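Beta-1,4-galactanase (Humicola insolens, PDB 1HJQ) hydrolyses the beta-1,4-galactosidic linkages of type I arabinogalactans as a family 53 glycoside hydrolase built on a TIM barrel. Local coordinates at residues V7-V12 with K30-I35; R21-N24 with Q28-P31. All blocks are in the same frame, centred on the assembly; numbering follows the deposited sequence.

Interaction 1. Residues V7-V12 with K30-I35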
ATOM      1  N   VAL A   7      -5.657   1.953   6.858  1.00 15.62           N
ATOM      2  CA  VAL A   7      -4.370   2.608   6.863  1.00 15.31           C
ATOM      3  C   VAL A   7      -3.244   1.592   6.830  1.00 14.84           C
ATOM      4  O   VAL A   7      -3.455   0.403   7.058  1.00 14.14           O
ATOM      5  CB  VAL A   7      -4.186   3.449   8.144  1.00 16.01           C
ATOM      6  CG1 VAL A   7      -5.372   4.386   8.341  1.00 16.44           C
ATOM      7  CG2 VAL A   7      -4.018   2.529   9.345  1.00 15.36           C
ATOM      8  N   ASP A   8      -2.046   2.079   6.531  1.00 14.40           N
ATOM      9  CA  ASP A   8      -0.869   1.235   6.551  1.00 14.60           C
ATOM     10  C   ASP A   8      -0.309   1.602   7.910  1.00 14.73           C
ATOM     11  O   ASP A   8       0.022   2.769   8.151  1.00 14.83           O
ATOM     12  CB  ASP A   8       0.122   1.630   5.464  1.00 14.46           C
ATOM     13  CG  ASP A   8       1.283   0.674   5.382  1.00 14.57           C
ATOM     14  OD1 ASP A   8       1.887   0.393   6.438  1.00 14.13           O
ATOM     15  OD2 ASP A   8       1.589   0.203   4.266  1.00 15.61           O
ATOM     16  N   TRP A   9      -0.223   0.622   8.805  1.00 14.78           N
ATOM     17  CA  TRP A   9       0.254   0.873  10.165  1.00 14.76           C
ATOM     18  C   TRP A   9       1.517   0.082  10.511  1.00 14.99           C
ATOM     19  O   TRP A   9       1.801  -0.169  11.679  1.00 16.38           O
ATOM     20  CB  TRP A   9      -0.871   0.531  11.153  1.00 12.80           C
ATOM     21  CG  TRP A   9      -1.028  -0.943  11.404  1.00 13.15           C
ATOM     22  CD1 TRP A   9      -0.846  -1.956  10.503  1.00 12.81           C
ATOM     23  CD2 TRP A   9      -1.371  -1.570  12.647  1.00 13.00           C
ATOM     24  NE1 TRP A   9      -1.045  -3.172  11.108  1.00 12.65           N
ATOM     25  CE2 TRP A   9      -1.369  -2.967  12.425  1.00 13.08           C
ATOM     26  CE3 TRP A   9      -1.678  -1.090  13.930  1.00 12.59           C
ATOM     27  CZ2 TRP A   9      -1.664  -3.892  13.437  1.00 12.41           C
ATOM     28  CZ3 TRP A   9      -1.972  -2.008  14.939  1.00 12.46           C
ATOM     29  CH2 TRP A   9      -1.963  -3.392  14.684  1.00 12.53           C
ATOM     30  N   SER A  10       2.286  -0.281   9.493  1.00 15.06           N
ATOM     31  CA  SER A  10       3.497  -1.076   9.675  1.00 14.89           C
ATOM     32  C   SER A  10       4.461  -0.628  10.775  1.00 14.35           C
ATOM     33  O   SER A  10       5.047  -1.454  11.464  1.00 14.01           O
ATOM     34  CB  SER A  10       4.244  -1.178   8.337  1.00 15.11           C
ATOM     35  OG  SER A  10       3.400  -1.703   7.318  1.00 13.56           O
ATOM     36  N   SER A  11       4.615   0.676  10.952  1.00 14.38           N
ATOM     37  CA  SER A  11       5.537   1.197  11.951  1.00 14.54           C
ATOM     38  C   SER A  11       5.085   1.071  13.404  1.00 15.95           C
ATOM     39  O   SER A  11       5.875   1.310  14.324  1.00 16.48           O
ATOM     40  CB  SER A  11       5.797   2.665  11.668  1.00 13.85           C
ATOM     41  OG  SER A  11       4.612   3.406  11.890  1.00 12.62           O
ATOM     42  N   VAL A  12       3.835   0.684  13.620  1.00 16.41           N
ATOM     43  CA  VAL A  12       3.302   0.610  14.974  1.00 17.23           C
ATOM     44  C   VAL A  12       4.194   0.018  16.076  1.00 18.18           C
ATOM     45  O   VAL A  12       4.352   0.642  17.127  1.00 18.93           O
ATOM     46  CB  VAL A  12       1.942  -0.107  14.989  1.00 16.90           C
ATOM     47  CG1 VAL A  12       2.110  -1.532  14.531  1.00 17.18           C
ATOM     48  CG2 VAL A  12       1.335  -0.041  16.381  1.00 16.17           C
ATOM     49  N   LYS A  30      -4.796   3.289  24.321  1.00 18.92           N
ATOM     50  CA  LYS A  30      -5.106   1.898  23.975  1.00 19.10           C
ATOM     51  C   LYS A  30      -4.205   1.496  22.811  1.00 18.22           C
ATOM     52  O   LYS A  30      -3.538   2.346  22.212  1.00 18.91           O
ATOM     53  CB  LYS A  30      -6.569   1.721  23.535  1.00 19.26           C
ATOM     54  CG  LYS A  30      -7.490   2.885  23.825  1.00 20.34           C
ATOM     55  CD  LYS A  30      -8.278   3.243  22.583  1.00 19.90           C
ATOM     56  CE  LYS A  30      -9.659   2.626  22.579  1.00 20.75           C
ATOM     57  NZ  LYS A  30     -10.673   3.546  23.171  1.00 20.11           N
ATOM     58  N   PRO A  31      -4.159   0.196  22.488  1.00 17.06           N
ATOM     59  CA  PRO A  31      -3.323  -0.272  21.376  1.00 16.09           C
ATOM     60  C   PRO A  31      -3.883   0.318  20.081  1.00 16.57           C
ATOM     61  O   PRO A  31      -5.104   0.349  19.887  1.00 16.89           O
ATOM     62  CB  PRO A  31      -3.476  -1.785  21.440  1.00 16.40           C
ATOM     63  CG  PRO A  31      -3.763  -2.048  22.904  1.00 17.18           C
ATOM     64  CD  PRO A  31      -4.725  -0.937  23.243  1.00 17.45           C
ATOM     65  N   LEU A  32      -2.998   0.778  19.201  1.00 15.51           N
ATOM     66  CA  LEU A  32      -3.401   1.411  17.946  1.00 14.46           C
ATOM     67  C   LEU A  32      -4.510   0.708  17.157  1.00 14.74           C
ATOM     68  O   LEU A  32      -5.460   1.356  16.705  1.00 14.09           O
ATOM     69  CB  LEU A  32      -2.174   1.602  17.052  1.00 13.55           C
ATOM     70  CG  LEU A  32      -2.327   2.462  15.796  1.00 13.33           C
ATOM     71  CD1 LEU A  32      -2.862   3.828  16.165  1.00 12.65           C
ATOM     72  CD2 LEU A  32      -0.975   2.595  15.102  1.00 13.32           C
ATOM     73  N   GLU A  33      -4.409  -0.610  16.992  1.00 14.89           N
ATOM     74  CA  GLU A  33      -5.424  -1.327  16.228  1.00 15.84           C
ATOM     75  C   GLU A  33      -6.844  -1.001  16.698  1.00 16.79           C
ATOM     76  O   GLU A  33      -7.776  -0.992  15.892  1.00 18.05           O
ATOM     77  CB  GLU A  33      -5.185  -2.852  16.261  1.00 16.25           C
ATOM     78  CG  GLU A  33      -5.258  -3.514  17.636  1.00 17.76           C
ATOM     79  CD  GLU A  33      -3.907  -3.588  18.327  1.00 19.32           C
ATOM     80  OE1 GLU A  33      -3.179  -2.569  18.329  1.00 20.66           O
ATOM     81  OE2 GLU A  33      -3.576  -4.662  18.876  1.00 19.34           O
ATOM     82  N   TYR A  34      -7.018  -0.721  17.988  1.00 16.94           N
ATOM     83  CA  TYR A  34      -8.344  -0.402  18.503  1.00 16.33           C
ATOM     84  C   TYR A  34      -8.736   1.044  18.249  1.00 15.50           C
ATOM     85  O   TYR A  34      -9.906   1.337  17.998  1.00 14.69           O
ATOM     86  CB  TYR A  34      -8.437  -0.755  19.987  1.00 17.21           C
ATOM     87  CG  TYR A  34      -8.344  -2.242  20.191  1.00 17.88           C
ATOM     88  CD1 TYR A  34      -7.163  -2.836  20.640  1.00 18.09           C
ATOM     89  CD2 TYR A  34      -9.415  -3.073  19.851  1.00 17.97           C
ATOM     90  CE1 TYR A  34      -7.049  -4.223  20.742  1.00 18.03           C
ATOM     91  CE2 TYR A  34      -9.311  -4.457  19.947  1.00 18.06           C
ATOM     92  CZ  TYR A  34      -8.127  -5.025  20.393  1.00 18.76           C
ATOM     93  OH  TYR A  34      -8.025  -6.393  20.492  1.00 20.73           O
ATOM     94  N   ILE A  35      -7.766   1.948  18.297  1.00 15.15           N
ATOM     95  CA  ILE A  35      -8.053   3.346  18.001  1.00 15.81           C
ATOM     96  C   ILE A  35      -8.455   3.423  16.530  1.00 15.80           C
ATOM     97  O   ILE A  35      -9.317   4.219  16.157  1.00 16.33           O
ATOM     98  CB  ILE A  35      -6.828   4.243  18.215  1.00 15.97           C
ATOM     99  CG1 ILE A  35      -6.482   4.295  19.704  1.00 15.92           C
ATOM    100  CG2 ILE A  35      -7.106   5.640  17.674  1.00 15.61           C
ATOM    101  CD1 ILE A  35      -5.194   5.008  20.000  1.00 15.90           C
TER

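Interaction 2. Residues R21-N24 with Q28-P31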
ATOM      1  N   ARG A  21       2.886   6.154  22.826  1.00 18.88           N
ATOM      2  CA  ARG A  21       1.593   5.717  23.345  1.00 19.81           C
ATOM      3  C   ARG A  21       0.496   6.417  22.557  1.00 19.34           C
ATOM      4  O   ARG A  21       0.512   7.639  22.405  1.00 19.77           O
ATOM      5  CB  ARG A  21       1.460   6.065  24.823  1.00 20.55           C
ATOM      6  CG  ARG A  21       2.449   5.338  25.705  1.00 21.73           C
ATOM      7  CD  ARG A  21       2.143   3.861  25.780  1.00 22.49           C
ATOM      8  NE  ARG A  21       2.513   3.353  27.095  1.00 24.64           N
ATOM      9  CZ  ARG A  21       3.763   3.172  27.495  1.00 24.78           C
ATOM     10  NH1 ARG A  21       4.761   3.449  26.664  1.00 26.56           N
ATOM     11  NH2 ARG A  21       4.012   2.751  28.729  1.00 22.99           N
ATOM     12  N   TYR A  22      -0.455   5.639  22.057  1.00 18.55           N
ATOM     13  CA  TYR A  22      -1.549   6.187  21.265  1.00 17.59           C
ATOM     14  C   TYR A  22      -2.847   6.325  22.046  1.00 17.95           C
ATOM     15  O   TYR A  22      -3.125   5.553  22.964  1.00 18.62           O
ATOM     16  CB  TYR A  22      -1.787   5.302  20.044  1.00 16.70           C
ATOM     17  CG  TYR A  22      -0.630   5.278  19.075  1.00 17.05           C
ATOM     18  CD1 TYR A  22      -0.324   6.402  18.292  1.00 15.58           C
ATOM     19  CD2 TYR A  22       0.175   4.141  18.948  1.00 16.47           C
ATOM     20  CE1 TYR A  22       0.753   6.394  17.408  1.00 15.49           C
ATOM     21  CE2 TYR A  22       1.263   4.122  18.062  1.00 17.09           C
ATOM     22  CZ  TYR A  22       1.547   5.253  17.295  1.00 16.32           C
ATOM     23  OH  TYR A  22       2.619   5.241  16.434  1.00 13.44           O
ATOM     24  N   LYS A  23      -3.644   7.314  21.669  1.00 18.00           N
ATOM     25  CA  LYS A  23      -4.929   7.557  22.309  1.00 18.38           C
ATOM     26  C   LYS A  23      -5.903   7.978  21.222  1.00 18.34           C
ATOM     27  O   LYS A  23      -5.484   8.468  20.176  1.00 17.99           O
ATOM     28  CB  LYS A  23      -4.821   8.694  23.332  1.00 19.08           C
ATOM     29  CG  LYS A  23      -3.673   8.571  24.328  1.00 20.46           C
ATOM     30  CD  LYS A  23      -2.345   9.027  23.738  1.00 19.71           C
ATOM     31  CE  LYS A  23      -1.234   8.847  24.755  1.00 19.66           C
ATOM     32  NZ  LYS A  23       0.069   9.347  24.252  1.00 19.93           N
ATOM     33  N   ASN A  24      -7.196   7.788  21.453  1.00 18.60           N
ATOM     34  CA  ASN A  24      -8.173   8.226  20.468  1.00 18.50           C
ATOM     35  C   ASN A  24      -8.296   9.740  20.647  1.00 18.86           C
ATOM     36  O   ASN A  24      -7.496  10.340  21.368  1.00 17.73           O
ATOM     37  CB  ASN A  24      -9.526   7.532  20.678  1.00 18.67           C
ATOM     38  CG  ASN A  24     -10.017   7.597  22.118  1.00 18.75           C
ATOM     39  OD1 ASN A  24      -9.755   8.561  22.842  1.00 19.38           O
ATOM     40  ND2 ASN A  24     -10.757   6.574  22.529  1.00 17.94           N
ATOM     41  N   GLN A  28      -7.937   8.722  25.482  1.00 20.24           N
ATOM     42  CA  GLN A  28      -7.944   7.395  26.084  1.00 19.93           C
ATOM     43  C   GLN A  28      -6.876   6.517  25.421  1.00 19.73           C
ATOM     44  O   GLN A  28      -6.959   6.211  24.234  1.00 19.34           O
ATOM     45  CB  GLN A  28      -9.331   6.767  25.937  1.00 20.35           C
ATOM     46  CG  GLN A  28      -9.462   5.378  26.530  1.00 20.74           C
ATOM     47  CD  GLN A  28     -10.896   4.876  26.519  1.00 22.04           C
ATOM     48  OE1 GLN A  28     -11.579   4.929  25.492  1.00 22.62           O
ATOM     49  NE2 GLN A  28     -11.358   4.379  27.661  1.00 21.74           N
ATOM     50  N   GLU A  29      -5.866   6.131  26.197  1.00 19.55           N
ATOM     51  CA  GLU A  29      -4.777   5.302  25.701  1.00 19.65           C
ATOM     52  C   GLU A  29      -5.204   3.851  25.454  1.00 19.63           C
ATOM     53  O   GLU A  29      -5.902   3.260  26.265  1.00 21.24           O
ATOM     54  CB  GLU A  29      -3.615   5.328  26.699  1.00 19.30           C
ATOM     55  CG  GLU A  29      -2.382   4.577  26.223  1.00 20.59           C
ATOM     56  CD  GLU A  29      -1.181   4.762  27.129  1.00 22.06           C
ATOM     57  OE1 GLU A  29      -0.923   5.907  27.559  1.00 23.79           O
ATOM     58  OE2 GLU A  29      -0.480   3.767  27.403  1.00 21.89           O
ATOM     59  N   LYS A  30      -4.796   3.289  24.321  1.00 18.92           N
ATOM     60  CA  LYS A  30      -5.106   1.898  23.975  1.00 19.10           C
ATOM     61  C   LYS A  30      -4.205   1.496  22.811  1.00 18.22           C
ATOM     62  O   LYS A  30      -3.538   2.346  22.212  1.00 18.91           O
ATOM     63  CB  LYS A  30      -6.569   1.721  23.535  1.00 19.26           C
ATOM     64  CG  LYS A  30      -7.490   2.885  23.825  1.00 20.34           C
ATOM     65  CD  LYS A  30      -8.278   3.243  22.583  1.00 19.90           C
ATOM     66  CE  LYS A  30      -9.659   2.626  22.579  1.00 20.75           C
ATOM     67  NZ  LYS A  30     -10.673   3.546  23.171  1.00 20.11           N
ATOM     68  N   PRO A  31      -4.159   0.196  22.488  1.00 17.06           N
ATOM     69  CA  PRO A  31      -3.323  -0.272  21.376  1.00 16.09           C
ATOM     70  C   PRO A  31      -3.883   0.318  20.081  1.00 16.57           C
ATOM     71  O   PRO A  31      -5.104   0.349  19.887  1.00 16.89           O
ATOM     72  CB  PRO A  31      -3.476  -1.785  21.440  1.00 16.40           C
ATOM     73  CG  PRO A  31      -3.763  -2.048  22.904  1.00 17.18           C
ATOM     74  CD  PRO A  31      -4.725  -0.937  23.243  1.00 17.45           C
TER
HETATM   75  O   HOH W   1      -0.832   2.693  22.691  1.00  9.02           O

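Interaction 1. Residues V7-V12 with K30-I35
The benzo edge of W9 meets a carboxylate: OE1 of E33 lies in the plane of the indole at its rim, 3.6 Å from CZ3, with the carboxylate turned 78° to the ring. No hydrogen bond crosses between 7-12 and 30-35, and the ring's CH edge, which carries a slight positive charge, probably suits an anion better than a face would. E33 reaches this place because CG sits between its own backbone N and carbonyl carbon (chi1 62°) and the chain then bends at chi2, folding the acid back past the tryptophan. Its CB is held against the same rim, 3.6 Å from W9 CH2. The charge itself is answered by R68, whose guanidinium forms a salt bridge with OE1.

Beside E33, L32 brings its branched end to the indole. CD2 stands near the ring plane, 3.9 Å from W9 CE3, and also lies 3.7 Å from CG2 of V12. Leucine suits this spot because one methyl can serve two apolar neighbours at once. V12 itself splits its branches: CG2 faces L32, while CG1 rests on one face of the indole, offset toward the rim. A type I turn from W9 to V12 makes that doubling back possible, and an Asx turn, in which D8 OD1 accepts from S10 N, overlaps its start.

The contact lies where the first barrel strand, 4-8, gives way to its loop and where helix 32-38 begins after P31 at the N-cap. W9 turns its polar end to Q46 of strand 43-48, through NE1, and its ring also touches L65 and A69 of helix 59-71, so the indole is wedged between the next barrel strand and two helices of the outer layer.

Interaction 2. Residues R21-N24 with Q28-P31
A small antiparallel beta bridge pairs 21-24 with 28-31, hairpin fashion, in the loop between helix 12-17 and helix 32-38 at the periphery of the barrel. K23 and E29 form its single non-hydrogen-bonded pair. Backbone bonds flank them: K30 N gives to Y22 O at 3.1 Å, and N24 N gives to Q28 O at 3.2 Å. One water extends the pairing by linking Y22 N to K30 O.

Side chains close both ends. At the turn, the N24 carbonyl takes the backbone N of Q28, 3.2 Å from OD1 and well above the amide plane, and it also accepts from N26; asparagine's short amide is well suited to gripping a tight reversal. At the other end E29 runs out extended, with CG anti to its N (chi1 -176°), to set OE2 at the guanidinium edge of R21, 3.0 Å from NE. The planes stand 85° apart and the hydrogen bond is weak, so much of the attraction is probably electrostatic.

N24 ND2 and K30 NZ, two donors side by side, both bond to E38 OE1. The negative carboxylate probably offsets the lysine's charge and lets these donors share a corner of the loop.

From the N terminus the chain leaves strand 4-8, turns at W9 to V12, passes through helix 12-17 and enters the loop where interaction 2 pairs 21-24 with 28-31 across three intervening residues. That short closure falls within the longer one of interaction 1, which brings 30-35 back against 7-12, so the two nest rather than cross, and both end on the same run, sharing K30 and P31. They are joined by packing as well: CD1 of I35 lies against the backbone of Y22 and K23, and L32 CD1 touches the Y22 ring. Together they tie the peripheral loop to helix 32-38, and that helix to the turn that follows the first barrel strand.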